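Local coordinates for omega transaminase (Pseudomonas sp., PDB 5LHA), which probably catalyses pyridoxal-phosphate-dependent transfer of an amino group between amines and keto compounds, as a class III, fold type I aminotransferase, at residues A[264-269]-A[290-295]; A[270-275]-A[385-390]. All coordinates share one frame; numbering follows the deposited sequence.

Residues 264-275 run from the end of strand 260-264 into the loop that follows, and the two interactions hold successive halves of this run. In interaction 1 the first half packs on 290-295 beneath the PMP ring; in interaction 2 the second half meets 385-390 at the start of strand 387-393, in a different sheet from strands 260-264 and 288-291. Their centres are about 12 Å apart, yet they touch: L291 CD2 lies 3.7 Å from F270 CE2, and V267 CG1 lies 3.9 Å from M387 CE. Through V267 the cofactor site thus adjoins the second contact, where the M387 side chain is about 8 Å from PMP. W63 of helix 60-63 packs against side chains of both.

Interaction 1 (A[264-269]-A[290-295]); sequences DEVVTG and CLAKGI. With PMP (4'-deoxy-4'-aminopyridoxal-5'-phosphate), chain E.
V266 spreads over one face of the PMP ring, its CB 3.7 Å from C2, and crosses the K293 side chain at about a right angle. CG1, anti to the backbone N (chi1 165°), faces A292 CB and lies 3.7 Å from K293 CD, while CG2 is directed at the C290 carbonyl. One branch therefore meets the lysine chain and the other the strand end. V267 CG2 adds an apolar contact to K293 CE.

The backbones meet where the parallel strands 260-264 and 288-291 end: D264 bridges to C290, and E265 N gives a weak bond to C290 O (2.9 Å, 128° at the hydrogen). Beyond it the V266 N-H turns back to D264 OD1 instead, a straight bond (3.2 Å, 163°) that closes an Asx turn. L291 CD2 packs against E265 CB and G269 CA, and a side chain on G269 would collide with it. A water links V266 O, G269 O and G294 N.

D264 is gripped through both oxygens, OD1 by V266 N and OD2 by H158 ND1, which aims OD2 at PMP N1, 2.9 Å away. An alanine here would probably leave the ring nitrogen without its acidic neighbour and both V266 N and H158 short of an acceptor.

K293 is not joined to the cofactor: NZ lies 3.5 Å from PMP N4A and bonds instead to L62 O and to T330 OG1 of the second subunit, a hydroxyl that also bonds PMP. The amino group thus sits on the cofactor with the lysine detached beside it, consistent with the half-reaction state in which K293, as in relatives, would later re-form the internal aldimine, while the D264 carboxylate would favour a protonated, electron-withdrawing ring.

Interaction 2 (A[270-275]-A[385-390]); sequences FGRSGC and GLMIAL
R272 and L386 are joined by two hydrogen bonds running in opposite directions. L386 N donates to R272 O (2.6 Å), arriving nearly along the C=O axis, and R272 NH1 returns a bond to L386 O, also 2.6 Å. The second is more bent, 142° at the hydrogen: L386 O lies in the guanidinium plane, at its edge, but NH1 stands above the plane of the carbonyl. NH1 also bonds P434 O, and NH2 bonds N66 OD1, so three separate chain regions fix the rotation of the guanidinium.

The acceptor carbonyl, R272 O, belongs to a type I turn, G271 to G274, closed by G274 N to G271 O. This turn, in the loop that follows strand 260-264 of the cofactor-side sheet, thereby meets strand 387-393 of the other sheet.

G385 CA makes a weaker CA-H...O contact with R272 O, 3.1 Å away; a CB on G385 would collide with that oxygen.

Apolar packing comes from the R272 methylenes. With CG anti to the backbone N (chi1 -176°), the first part of the chain crosses M387 before bending at chi3, with CD 4.0 Å from M387 CB, and W63 packs against both side chains.

Interaction 1 (A[264-269]-A[290-295])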
ATOM      1  N   ASP A 264       2.271  24.031   6.295  1.00 31.44           N
ATOM      2  CA  ASP A 264       1.606  24.338   5.035  1.00 30.05           C
ATOM      3  C   ASP A 264       1.200  25.802   5.096  1.00 28.81           C
ATOM      4  O   ASP A 264       0.184  26.160   5.695  1.00 28.56           O
ATOM      5  CB  ASP A 264       0.424  23.407   4.803  1.00 29.38           C
ATOM      6  CG  ASP A 264      -0.185  23.567   3.424  1.00 29.84           C
ATOM      7  OD1 ASP A 264      -0.025  24.642   2.789  1.00 29.19           O
ATOM      8  OD2 ASP A 264      -0.800  22.587   2.962  1.00 29.67           O
ATOM      9  N   GLU A 265       2.010  26.655   4.481  1.00 28.04           N
ATOM     10  CA  GLU A 265       1.790  28.090   4.498  1.00 29.24           C
ATOM     11  C   GLU A 265       1.213  28.597   3.184  1.00 28.42           C
ATOM     12  O   GLU A 265       1.263  29.800   2.913  1.00 26.54           O
ATOM     13  CB  GLU A 265       3.111  28.796   4.803  1.00 30.95           C
ATOM     14  CG  GLU A 265       3.764  28.401   6.112  1.00 31.98           C
ATOM     15  CD  GLU A 265       3.478  29.374   7.239  1.00 32.91           C
ATOM     16  OE1 GLU A 265       2.697  30.330   7.037  1.00 32.48           O
ATOM     17  OE2 GLU A 265       4.065  29.206   8.324  1.00 32.91           O
ATOM     18  N   VAL A 266       0.615  27.708   2.386  1.00 29.07           N
ATOM     19  CA  VAL A 266       0.095  28.112   1.082  1.00 26.91           C
ATOM     20  C   VAL A 266      -0.904  29.256   1.232  1.00 26.01           C
ATOM     21  O   VAL A 266      -0.876  30.224   0.461  1.00 25.25           O
ATOM     22  CB  VAL A 266      -0.513  26.901   0.350  1.00 24.63           C
ATOM     23  CG1 VAL A 266      -1.369  27.353  -0.806  1.00 24.05           C
ATOM     24  CG2 VAL A 266       0.582  25.954  -0.128  1.00 25.39           C
ATOM     25  N   VAL A 267      -1.781  29.178   2.234  1.00 25.06           N
ATOM     26  CA  VAL A 267      -2.767  30.232   2.472  1.00 25.24           C
ATOM     27  C   VAL A 267      -2.233  31.296   3.429  1.00 26.11           C
ATOM     28  O   VAL A 267      -2.378  32.499   3.178  1.00 24.32           O
ATOM     29  CB  VAL A 267      -4.093  29.619   2.973  1.00 27.60           C
ATOM     30  CG1 VAL A 267      -5.080  30.706   3.368  1.00 28.65           C
ATOM     31  CG2 VAL A 267      -4.708  28.749   1.888  1.00 27.83           C
ATOM     32  N   THR A 268      -1.616  30.866   4.540  1.00 25.89           N
ATOM     33  CA  THR A 268      -1.115  31.776   5.569  1.00 26.18           C
ATOM     34  C   THR A 268       0.181  32.478   5.175  1.00 25.36           C
ATOM     35  O   THR A 268       0.577  33.438   5.846  1.00 25.45           O
ATOM     36  CB  THR A 268      -0.859  31.023   6.873  1.00 27.35           C
ATOM     37  OG1 THR A 268       0.075  29.968   6.626  1.00 27.34           O
ATOM     38  CG2 THR A 268      -2.154  30.430   7.412  1.00 28.82           C
ATOM     39  N   GLY A 269       0.881  31.982   4.160  1.00 22.50           N
ATOM     40  CA  GLY A 269       2.099  32.618   3.716  1.00 18.80           C
ATOM     41  C   GLY A 269       1.894  34.038   3.244  1.00 24.77           C
ATOM     42  O   GLY A 269       0.994  34.323   2.443  1.00 18.73           O
ATOM     43  N   CYS A 290       5.789  25.254   2.932  1.00 29.74           N
ATOM     44  CA  CYS A 290       5.102  25.123   1.646  1.00 29.23           C
ATOM     45  C   CYS A 290       4.376  26.425   1.305  1.00 28.85           C
ATOM     46  O   CYS A 290       3.517  26.877   2.071  1.00 30.51           O
ATOM     47  CB  CYS A 290       4.114  23.953   1.676  1.00 29.38           C
ATOM     48  SG  CYS A 290       4.820  22.318   2.030  1.00 31.05           S
ATOM     49  N   LEU A 291       4.703  27.012   0.147  1.00 26.24           N
ATOM     50  CA  LEU A 291       4.157  28.306  -0.261  1.00 26.56           C
ATOM     51  C   LEU A 291       3.618  28.297  -1.687  1.00 26.30           C
ATOM     52  O   LEU A 291       4.151  27.628  -2.577  1.00 26.94           O
ATOM     53  CB  LEU A 291       5.203  29.420  -0.160  1.00 26.31           C
ATOM     54  CG  LEU A 291       5.832  29.670   1.202  1.00 25.73           C
ATOM     55  CD1 LEU A 291       7.160  30.374   1.013  1.00 28.19           C
ATOM     56  CD2 LEU A 291       4.884  30.495   2.054  1.00 24.03           C
ATOM     57  N   ALA A 292       2.577  29.104  -1.898  1.00 23.63           N
ATOM     58  CA  ALA A 292       2.024  29.349  -3.222  1.00 23.73           C
ATOM     59  C   ALA A 292       1.106  30.562  -3.171  1.00 26.54           C
ATOM     60  O   ALA A 292       1.306  31.461  -2.348  1.00 29.00           O
ATOM     61  CB  ALA A 292       1.261  28.128  -3.739  1.00 22.65           C
ATOM     62  N   LYS A 293       0.079  30.568  -4.020  1.00 27.24           N
ATOM     63  CA  LYS A 293      -0.988  31.564  -4.005  1.00 28.51           C
ATOM     64  C   LYS A 293      -0.471  33.002  -3.986  1.00 29.63           C
ATOM     65  O   LYS A 293       0.004  33.516  -5.007  1.00 28.88           O
ATOM     66  CB  LYS A 293      -1.902  31.324  -2.801  1.00 28.72           C
ATOM     67  CG  LYS A 293      -2.801  30.105  -2.949  1.00 30.48           C
ATOM     68  CD  LYS A 293      -3.788  30.014  -1.805  1.00 31.53           C
ATOM     69  CE  LYS A 293      -4.682  28.789  -1.939  1.00 33.73           C
ATOM     70  NZ  LYS A 293      -5.696  28.963  -3.020  1.00 34.64           N
ATOM     71  N   GLY A 294      -0.533  33.650  -2.823  1.00 30.78           N
ATOM     72  CA  GLY A 294      -0.146  35.048  -2.715  1.00 30.04           C
ATOM     73  C   GLY A 294       1.300  35.333  -3.071  1.00 29.55           C
ATOM     74  O   GLY A 294       1.645  36.505  -3.264  1.00 29.12           O
ATOM     75  N   ILE A 295       2.143  34.299  -3.162  1.00 29.84           N
ATOM     76  CA  ILE A 295       3.562  34.502  -3.457  1.00 30.28           C
ATOM     77  C   ILE A 295       3.738  35.280  -4.761  1.00 30.78           C
ATOM     78  O   ILE A 295       4.652  36.106  -4.890  1.00 31.67           O
ATOM     79  CB  ILE A 295       4.311  33.153  -3.466  1.00 27.33           C
ATOM     80  CG1 ILE A 295       5.829  33.392  -3.472  1.00 26.31           C
ATOM     81  CG2 ILE A 295       3.838  32.247  -4.601  1.00 17.44           C
ATOM     82  CD1 ILE A 295       6.665  32.169  -3.112  1.00 24.22           C
TER
HETATM   83  N1  PMP E 501      -2.539  23.537   0.875  1.00 22.49           N
HETATM   84  C2  PMP E 501      -3.309  24.618   1.274  1.00 22.12           C
HETATM   85  C2A PMP E 501      -3.375  25.032   2.719  1.00 21.84           C
HETATM   86  C3  PMP E 501      -4.296  25.069   0.410  1.00 24.25           C
HETATM   87  O3  PMP E 501      -5.308  25.867   0.872  1.00 21.07           O
HETATM   88  C4  PMP E 501      -4.261  24.698  -0.933  1.00 26.24           C
HETATM   89  C4A PMP E 501      -5.292  25.257  -1.890  1.00 27.87           C
HETATM   90  N4A PMP E 501      -6.302  26.003  -1.168  1.00 29.55           N
HETATM   91  C5  PMP E 501      -3.285  23.808  -1.387  1.00 24.64           C
HETATM   92  C6  PMP E 501      -2.421  23.229  -0.459  1.00 23.60           C
HETATM   93  C5A PMP E 501      -3.185  23.490  -2.872  1.00 23.74           C
HETATM   94  O4P PMP E 501      -2.915  24.665  -3.619  1.00 21.95           O
HETATM   95  P   PMP E 501      -3.064  24.728  -5.228  1.00 22.26           P
HETATM   96  O1P PMP E 501      -4.531  24.981  -5.524  1.00 17.88           O
HETATM   97  O2P PMP E 501      -2.241  25.893  -5.738  1.00 19.92           O
HETATM   98  O3P PMP E 501      -2.636  23.440  -5.902  1.00 16.06           O
HETATM   99  O   HOH W   1      -0.157  32.834   0.343  1.00 24.78           O

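Interaction 2 (A[270-275]-A[385-390])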
ATOM      1  N   PHE A 270       2.722  34.933   3.772  1.00 26.97           N
ATOM      2  CA  PHE A 270       2.842  36.324   3.353  1.00 28.79           C
ATOM      3  C   PHE A 270       1.713  37.217   3.860  1.00 30.24           C
ATOM      4  O   PHE A 270       1.405  38.228   3.220  1.00 28.85           O
ATOM      5  CB  PHE A 270       2.982  36.427   1.827  1.00 28.35           C
ATOM      6  CG  PHE A 270       4.117  35.596   1.275  1.00 28.01           C
ATOM      7  CD1 PHE A 270       5.436  35.979   1.467  1.00 26.67           C
ATOM      8  CD2 PHE A 270       3.862  34.404   0.604  1.00 28.52           C
ATOM      9  CE1 PHE A 270       6.472  35.206   0.979  1.00 26.50           C
ATOM     10  CE2 PHE A 270       4.894  33.631   0.112  1.00 27.96           C
ATOM     11  CZ  PHE A 270       6.203  34.035   0.300  1.00 27.72           C
ATOM     12  N   GLY A 271       1.054  36.869   4.969  1.00 31.65           N
ATOM     13  CA  GLY A 271       0.347  37.894   5.717  1.00 31.80           C
ATOM     14  C   GLY A 271      -1.110  37.714   6.101  1.00 32.05           C
ATOM     15  O   GLY A 271      -1.610  38.494   6.917  1.00 33.47           O
ATOM     16  N   ARG A 272      -1.814  36.730   5.529  1.00 31.26           N
ATOM     17  CA  ARG A 272      -3.269  36.694   5.682  1.00 31.88           C
ATOM     18  C   ARG A 272      -3.690  36.639   7.148  1.00 35.45           C
ATOM     19  O   ARG A 272      -4.727  37.202   7.521  1.00 36.73           O
ATOM     20  CB  ARG A 272      -3.872  35.523   4.903  1.00 28.69           C
ATOM     21  CG  ARG A 272      -5.407  35.492   4.956  1.00 26.61           C
ATOM     22  CD  ARG A 272      -6.013  34.664   3.841  1.00 25.47           C
ATOM     23  NE  ARG A 272      -5.850  35.261   2.517  1.00 27.90           N
ATOM     24  CZ  ARG A 272      -6.609  36.236   2.018  1.00 30.08           C
ATOM     25  NH1 ARG A 272      -7.600  36.760   2.729  1.00 31.04           N
ATOM     26  NH2 ARG A 272      -6.370  36.696   0.797  1.00 30.97           N
ATOM     27  N   SER A 273      -2.916  35.955   7.993  1.00 35.40           N
ATOM     28  CA  SER A 273      -3.296  35.758   9.386  1.00 36.67           C
ATOM     29  C   SER A 273      -2.656  36.759  10.340  1.00 36.77           C
ATOM     30  O   SER A 273      -2.823  36.624  11.555  1.00 37.91           O
ATOM     31  CB  SER A 273      -2.946  34.331   9.826  1.00 36.71           C
ATOM     32  OG  SER A 273      -1.566  34.211  10.116  1.00 37.83           O
ATOM     33  N   GLY A 274      -1.957  37.767   9.829  1.00 35.01           N
ATOM     34  CA  GLY A 274      -1.369  38.788  10.673  1.00 35.66           C
ATOM     35  C   GLY A 274       0.137  38.718  10.783  1.00 35.59           C
ATOM     36  O   GLY A 274       0.724  39.494  11.547  1.00 37.31           O
ATOM     37  N   CYS A 275       0.780  37.800  10.072  1.00 33.50           N
ATOM     38  CA  CYS A 275       2.212  37.607  10.188  1.00 30.95           C
ATOM     39  C   CYS A 275       2.726  37.091   8.847  1.00 31.25           C
ATOM     40  O   CYS A 275       1.973  36.492   8.072  1.00 29.62           O
ATOM     41  CB  CYS A 275       2.501  36.641  11.344  1.00 29.14           C
ATOM     42  SG  CYS A 275       4.197  36.527  11.893  1.00 26.30           S
ATOM     43  N   GLY A 385      -6.546  37.351  11.256  1.00 29.18           N
ATOM     44  CA  GLY A 385      -6.188  38.130  10.076  1.00 29.48           C
ATOM     45  C   GLY A 385      -7.370  38.228   9.127  1.00 27.64           C
ATOM     46  O   GLY A 385      -8.511  38.456   9.548  1.00 27.00           O
ATOM     47  N   LEU A 386      -7.110  38.075   7.827  1.00 25.51           N
ATOM     48  CA  LEU A 386      -8.164  38.167   6.814  1.00 28.76           C
ATOM     49  C   LEU A 386      -8.579  36.807   6.262  1.00 30.30           C
ATOM     50  O   LEU A 386      -8.846  36.677   5.061  1.00 30.40           O
ATOM     51  CB  LEU A 386      -7.748  39.096   5.678  1.00 28.26           C
ATOM     52  CG  LEU A 386      -7.826  40.568   6.077  1.00 29.55           C
ATOM     53  CD1 LEU A 386      -7.170  41.462   5.030  1.00 29.89           C
ATOM     54  CD2 LEU A 386      -9.281  40.960   6.319  1.00 29.75           C
ATOM     55  N   MET A 387      -8.640  35.785   7.115  1.00 30.63           N
ATOM     56  CA  MET A 387      -9.372  34.552   6.846  1.00 28.28           C
ATOM     57  C   MET A 387     -10.404  34.359   7.950  1.00 27.51           C
ATOM     58  O   MET A 387     -10.062  34.368   9.137  1.00 24.90           O
ATOM     59  CB  MET A 387      -8.445  33.336   6.743  1.00 28.06           C
ATOM     60  CG  MET A 387      -7.480  33.139   7.896  1.00 28.08           C
ATOM     61  SD  MET A 387      -6.058  32.138   7.415  1.00 27.63           S
ATOM     62  CE  MET A 387      -6.816  30.621   6.861  1.00 27.19           C
ATOM     63  N   ILE A 388     -11.670  34.243   7.555  1.00 29.16           N
ATOM     64  CA  ILE A 388     -12.793  34.169   8.478  1.00 31.20           C
ATOM     65  C   ILE A 388     -13.784  33.155   7.926  1.00 32.70           C
ATOM     66  O   ILE A 388     -13.912  32.989   6.710  1.00 33.73           O
ATOM     67  CB  ILE A 388     -13.459  35.552   8.676  1.00 31.27           C
ATOM     68  CG1 ILE A 388     -12.549  36.481   9.483  1.00 30.24           C
ATOM     69  CG2 ILE A 388     -14.815  35.423   9.359  1.00 30.98           C
ATOM     70  CD1 ILE A 388     -12.926  37.937   9.380  1.00 31.02           C
ATOM     71  N   ALA A 389     -14.455  32.435   8.823  1.00 34.00           N
ATOM     72  CA  ALA A 389     -15.516  31.521   8.424  1.00 34.65           C
ATOM     73  C   ALA A 389     -16.743  31.733   9.294  1.00 34.21           C
ATOM     74  O   ALA A 389     -16.639  31.896  10.514  1.00 34.20           O
ATOM     75  CB  ALA A 389     -15.077  30.061   8.517  1.00 35.01           C
ATOM     76  N   LEU A 390     -17.905  31.727   8.652  1.00 34.91           N
ATOM     77  CA  LEU A 390     -19.187  31.730   9.339  1.00 33.78           C
ATOM     78  C   LEU A 390     -19.713  30.302   9.315  1.00 29.65           C
ATOM     79  O   LEU A 390     -19.897  29.725   8.242  1.00 27.63           O
ATOM     80  CB  LEU A 390     -20.163  32.697   8.665  1.00 35.02           C
ATOM     81  CG  LEU A 390     -19.726  34.166   8.535  1.00 35.92           C
ATOM     82  CD1 LEU A 390     -19.049  34.401   7.192  1.00 35.42           C
ATOM     83  CD2 LEU A 390     -20.907  35.122   8.704  1.00 36.68           C
TER